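Uncharacterized protein AF_0941 (PDB 1YOZ) is of unknown function, an all-helical archaeal protein of the AF0941-like family whose chain is found here as a pair of copies. Local coordinates at residues 79-82 against 83-87; 68-71 against 72-76. One frame throughout, in Å; residues are numbered along the deposited sequence.

Interaction 1: 79-82 against 83-87; sequences FERL and KEFAE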
loop_
_atom_site.group_PDB
_atom_site.type_symbol
_atom_site.label_atom_id
_atom_site.label_comp_id
_atom_site.label_asym_id
_atom_site.label_seq_id
_atom_site.Cartn_x
_atom_site.Cartn_y
_atom_site.Cartn_z
ATOM N N PHE B 79 8.037 10.079 -4.099
ATOM C CA PHE B 79 9.323 10.660 -4.522
ATOM C C PHE B 79 9.468 12.102 -3.996
ATOM O O PHE B 79 10.452 12.448 -3.352
ATOM C CB PHE B 79 9.387 10.664 -6.034
ATOM C CG PHE B 79 10.746 11.024 -6.605
ATOM C CD1 PHE B 79 11.605 10.027 -7.049
ATOM C CD2 PHE B 79 11.126 12.369 -6.761
ATOM C CE1 PHE B 79 12.857 10.340 -7.608
ATOM C CE2 PHE B 79 12.373 12.702 -7.339
ATOM C CZ PHE B 79 13.239 11.693 -7.750
ATOM N N GLU B 80 8.430 12.903 -4.223
ATOM C CA GLU B 80 8.400 14.310 -3.858
ATOM C C GLU B 80 8.318 14.515 -2.361
ATOM O O GLU B 80 9.043 15.328 -1.813
ATOM C CB GLU B 80 7.216 14.975 -4.567
ATOM C CG GLU B 80 7.397 14.996 -6.084
ATOM C CD GLU B 80 8.656 15.717 -6.538
ATOM O OE1 GLU B 80 9.068 16.714 -5.877
ATOM O OE2 GLU B 80 9.207 15.292 -7.584
ATOM N N ARG B 81 7.445 13.764 -1.695
ATOM C CA ARG B 81 7.466 13.657 -0.240
ATOM C C ARG B 81 8.890 13.529 0.318
ATOM O O ARG B 81 9.270 14.230 1.259
ATOM C CB ARG B 81 6.643 12.434 0.198
ATOM C CG ARG B 81 5.810 12.579 1.463
ATOM C CD ARG B 81 6.659 12.872 2.711
ATOM N NE ARG B 81 5.939 12.623 3.967
ATOM C CZ ARG B 81 6.190 13.260 5.108
ATOM N NH1 ARG B 81 7.133 14.198 5.153
ATOM N NH2 ARG B 81 5.489 12.969 6.203
ATOM N N LEU B 82 9.678 12.631 -0.266
ATOM C CA LEU B 82 10.948 12.259 0.319
ATOM C C LEU B 82 12.033 13.310 0.113
ATOM O O LEU B 82 12.854 13.531 1.013
ATOM C CB LEU B 82 11.389 10.891 -0.216
ATOM C CG LEU B 82 12.622 10.258 0.429
ATOM C CD1 LEU B 82 12.499 10.241 1.985
ATOM C CD2 LEU B 82 12.831 8.856 -0.136
ATOM N N LYS B 83 12.032 13.919 -1.076
ATOM C CA LYS B 83 12.726 15.174 -1.395
ATOM C C LYS B 83 12.395 16.266 -0.382
ATOM O O LYS B 83 13.282 16.873 0.205
ATOM C CB LYS B 83 12.291 15.644 -2.792
ATOM C CG LYS B 83 13.071 15.017 -3.931
ATOM C CD LYS B 83 12.852 15.765 -5.254
ATOM C CE LYS B 83 13.741 16.967 -5.366
ATOM N NZ LYS B 83 13.827 17.456 -6.741
ATOM N N GLU B 84 11.099 16.480 -0.168
ATOM C CA GLU B 84 10.600 17.501 0.731
ATOM C C GLU B 84 11.024 17.174 2.143
ATOM O O GLU B 84 11.369 18.080 2.911
ATOM C CB GLU B 84 9.072 17.643 0.563
ATOM C CG GLU B 84 8.192 17.875 1.815
ATOM C CD GLU B 84 6.780 17.220 1.666
ATOM O OE1 GLU B 84 5.996 17.174 2.648
ATOM O OE2 GLU B 84 6.460 16.710 0.561
ATOM N N PHE B 85 11.041 15.880 2.476
ATOM C CA PHE B 85 11.537 15.428 3.774
ATOM C C PHE B 85 13.034 15.642 3.947
ATOM O O PHE B 85 13.472 16.186 4.961
ATOM C CB PHE B 85 11.163 13.952 4.026
ATOM C CG PHE B 85 11.627 13.443 5.333
ATOM C CD1 PHE B 85 10.804 13.526 6.447
ATOM C CD2 PHE B 85 12.897 12.895 5.470
ATOM C CE1 PHE B 85 11.237 13.073 7.678
ATOM C CE2 PHE B 85 13.341 12.444 6.709
ATOM C CZ PHE B 85 12.504 12.535 7.811
ATOM N N ALA B 86 13.824 15.216 2.965
ATOM C CA ALA B 86 15.274 15.378 3.029
ATOM C C ALA B 86 15.705 16.844 3.030
ATOM O O ALA B 86 16.708 17.187 3.641
ATOM C CB ALA B 86 15.955 14.622 1.905
ATOM N N GLU B 87 14.945 17.698 2.347
ATOM C CA GLU B 87 15.252 19.129 2.299
ATOM C C GLU B 87 15.062 19.795 3.660
ATOM O O GLU B 87 16.014 20.361 4.192
ATOM C CB GLU B 87 14.442 19.837 1.221
ATOM C CG GLU B 87 15.048 21.160 0.795
ATOM C CD GLU B 87 14.402 22.340 1.488
ATOM O OE1 GLU B 87 13.205 22.592 1.221
ATOM O OE2 GLU B 87 15.090 23.025 2.285
#

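Interaction 2: 68-71 against 72-76; sequences KTYV and VSQLS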
loop_
_atom_site.group_PDB
_atom_site.type_symbol
_atom_site.label_atom_id
_atom_site.label_comp_id
_atom_site.label_asym_id
_atom_site.label_seq_id
_atom_site.Cartn_x
_atom_site.Cartn_y
_atom_site.Cartn_z
ATOM N N LYS B 68 1.728 -2.377 -9.288
ATOM C CA LYS B 68 1.437 -1.634 -10.537
ATOM C C LYS B 68 0.682 -0.343 -10.258
ATOM O O LYS B 68 1.122 0.765 -10.621
ATOM C CB LYS B 68 0.660 -2.561 -11.505
ATOM C CG LYS B 68 0.165 -1.855 -12.763
ATOM C CD LYS B 68 -0.967 -2.671 -13.442
ATOM C CE LYS B 68 -0.369 -3.425 -14.596
ATOM N NZ LYS B 68 -1.344 -4.424 -15.174
ATOM N N THR B 69 -0.440 -0.442 -9.543
ATOM C CA THR B 69 -1.150 0.795 -9.100
ATOM C C THR B 69 -0.335 1.744 -8.209
ATOM O O THR B 69 -0.486 2.972 -8.302
ATOM C CB THR B 69 -2.611 0.468 -8.550
ATOM O OG1 THR B 69 -2.541 -0.429 -7.459
ATOM C CG2 THR B 69 -3.353 -0.273 -9.590
ATOM N N TYR B 70 0.585 1.221 -7.386
ATOM C CA TYR B 70 1.500 2.088 -6.633
ATOM C C TYR B 70 2.357 2.848 -7.593
ATOM O O TYR B 70 2.558 4.057 -7.422
ATOM C CB TYR B 70 2.446 1.283 -5.702
ATOM C CG TYR B 70 3.408 2.172 -4.935
ATOM C CD1 TYR B 70 3.056 2.715 -3.690
ATOM C CD2 TYR B 70 4.678 2.468 -5.433
ATOM C CE1 TYR B 70 3.944 3.522 -2.976
ATOM C CE2 TYR B 70 5.556 3.305 -4.710
ATOM C CZ TYR B 70 5.176 3.813 -3.490
ATOM O OH TYR B 70 5.998 4.656 -2.785
ATOM N N VAL B 71 2.901 2.167 -8.600
ATOM C CA VAL B 71 3.835 2.871 -9.491
ATOM C C VAL B 71 3.064 3.957 -10.292
ATOM O O VAL B 71 3.476 5.123 -10.345
ATOM C CB VAL B 71 4.584 1.908 -10.387
ATOM C CG1 VAL B 71 5.290 2.624 -11.567
ATOM C CG2 VAL B 71 5.625 1.170 -9.519
ATOM N N VAL B 72 1.958 3.572 -10.898
ATOM C CA VAL B 72 1.255 4.572 -11.711
ATOM C C VAL B 72 0.717 5.783 -10.938
ATOM O O VAL B 72 0.657 6.876 -11.513
ATOM C CB VAL B 72 0.179 3.969 -12.629
ATOM C CG1 VAL B 72 0.704 2.750 -13.390
ATOM C CG2 VAL B 72 -1.043 3.614 -11.839
ATOM N N SER B 73 0.350 5.610 -9.659
ATOM C CA SER B 73 -0.471 6.575 -8.901
ATOM C C SER B 73 0.145 7.132 -7.618
ATOM O O SER B 73 -0.343 8.143 -7.127
ATOM C CB SER B 73 -1.814 5.956 -8.499
ATOM O OG SER B 73 -2.606 5.585 -9.620
ATOM N N GLN B 74 1.160 6.482 -7.033
ATOM C CA GLN B 74 1.730 6.950 -5.776
ATOM C C GLN B 74 3.218 7.207 -5.848
ATOM O O GLN B 74 3.744 7.966 -5.043
ATOM C CB GLN B 74 1.507 5.939 -4.636
ATOM C CG GLN B 74 0.098 5.836 -4.087
ATOM C CD GLN B 74 -0.379 7.148 -3.465
ATOM O OE1 GLN B 74 0.258 7.701 -2.551
ATOM N NE2 GLN B 74 -1.509 7.648 -3.958
ATOM N N LEU B 75 3.928 6.516 -6.738
ATOM C CA LEU B 75 5.401 6.647 -6.751
ATOM C C LEU B 75 5.888 8.111 -6.925
ATOM O O LEU B 75 6.767 8.557 -6.180
ATOM C CB LEU B 75 6.037 5.674 -7.764
ATOM C CG LEU B 75 7.535 5.810 -8.086
ATOM C CD1 LEU B 75 8.394 5.400 -6.890
ATOM C CD2 LEU B 75 7.911 4.964 -9.319
ATOM N N SER B 76 5.313 8.882 -7.860
ATOM C CA SER B 76 5.734 10.328 -7.959
ATOM C C SER B 76 5.495 11.139 -6.690
ATOM O O SER B 76 6.286 12.006 -6.333
ATOM C CB SER B 76 5.059 11.057 -9.146
ATOM O OG SER B 76 3.643 11.032 -8.992
HETATM O O HOH W 1 3.322 7.881 -9.898
#

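Interaction 1: 79-82 against 83-87
Lys83 lays the middle of its side chain against the Phe79 ring one helical turn earlier, its CD coming within 3.7 Å of Phe79 CE2 at a slant to the ring. With CG beside its own backbone N (chi1 -85°), the lysine extends mostly outward from the helix, leaning slightly back toward its start, alongside Glu80 and pointing the same way. Glu80 OE1 approaches the aliphatic part, 4.0 Å from Lys83 CD, and stays 4.9 Å from Lys83 NZ; the ammonium instead bonds to the carbonyl oxygen of Lys95. Round the helix, the Arg81 and Glu84 side chains cross with the guanidinium and carboxylate planes 20° apart. Arg81 NH1 stands 4.1 Å from Glu84 OE1, but the oxygen lies well outside the guanidinium plane, so any attraction is probably a loose one between charges, without a directed N-H. The same NH1 reaches the edge of the Phe85 ring, 3.9 Å from CD1. Leu82 CD1 meets Phe85 CD2 in a looser apolar contact. Backbone bonds join each residue from Phe79 to Leu82 to the one four ahead; the first, Lys83 N to Phe79 O, is nearly straight at 177°. This is ordinary alpha-helix packing within helix 75-88: Leu82 and Phe85 lean on Ile16 of helix 8-18, Leu82 and Ala86 face helix 26-29, and Phe79 touches Leu97 in a loop.

Interaction 2: 68-71 against 72-76
Val72 straddles the carbonyl oxygens of the preceding turn: its CG1 lies 3.4 Å from Lys68 O and its CG2 3.6 Å from Thr69 O, while its N gives a nearly straight bond to Lys68 O. Ser73 N makes a weak, bent bond to Thr69 O (133°). At Gln74 helical geometry breaks, and its N bonds to Tyr70 O at 2.8 Å. Its CB sits over a face of the Tyr70 ring, 4.1 Å from the centroid, a CH-pi contact; the ring reaches forward beneath it because Tyr70 CG is anti to the backbone N (chi1 179°). Leu75 N, above the rim of the same face, gives Tyr70 O a second bond of 2.9 Å, and Leu75 CB packs against Tyr70 CE2. Leu75 CD2 touches Val71 CG1, the two side chains running alongside. Ser76 N donates to a water that in turn donates to Val71 O (2.8 Å). A single carbonyl thus accepts two amides, and a water bridges a third amide to the next carbonyl: the amides from Val72 to Ser76 each keep an acceptor through the break, the one at Ser73 weakly, while the Tyr70 ring, tied through OH to His78 ND1, spans it.

Interaction 2 comes first along the chain and interaction 1 follows, their centres about 16 Å apart. Helix 75-88 is common to both: 68-76 covers the end of helix 57-73 and the start of helix 75-88, whereas 79-87 lies wholly within the latter. No contact passes between them beyond the connecting chain. The interruption at interaction 2 lies nearer the middle of the molecule, 8 Å from the chain's centre, with helices 32-51 and 99-113 against it; interaction 1, at 15 Å, is farther out. Helix 8-18 touches both, meeting Tyr70 before the junction and Leu75 and Leu82 after it, so it packs across the break; Leu97 meets both Leu75 and Phe79 of helix 75-88.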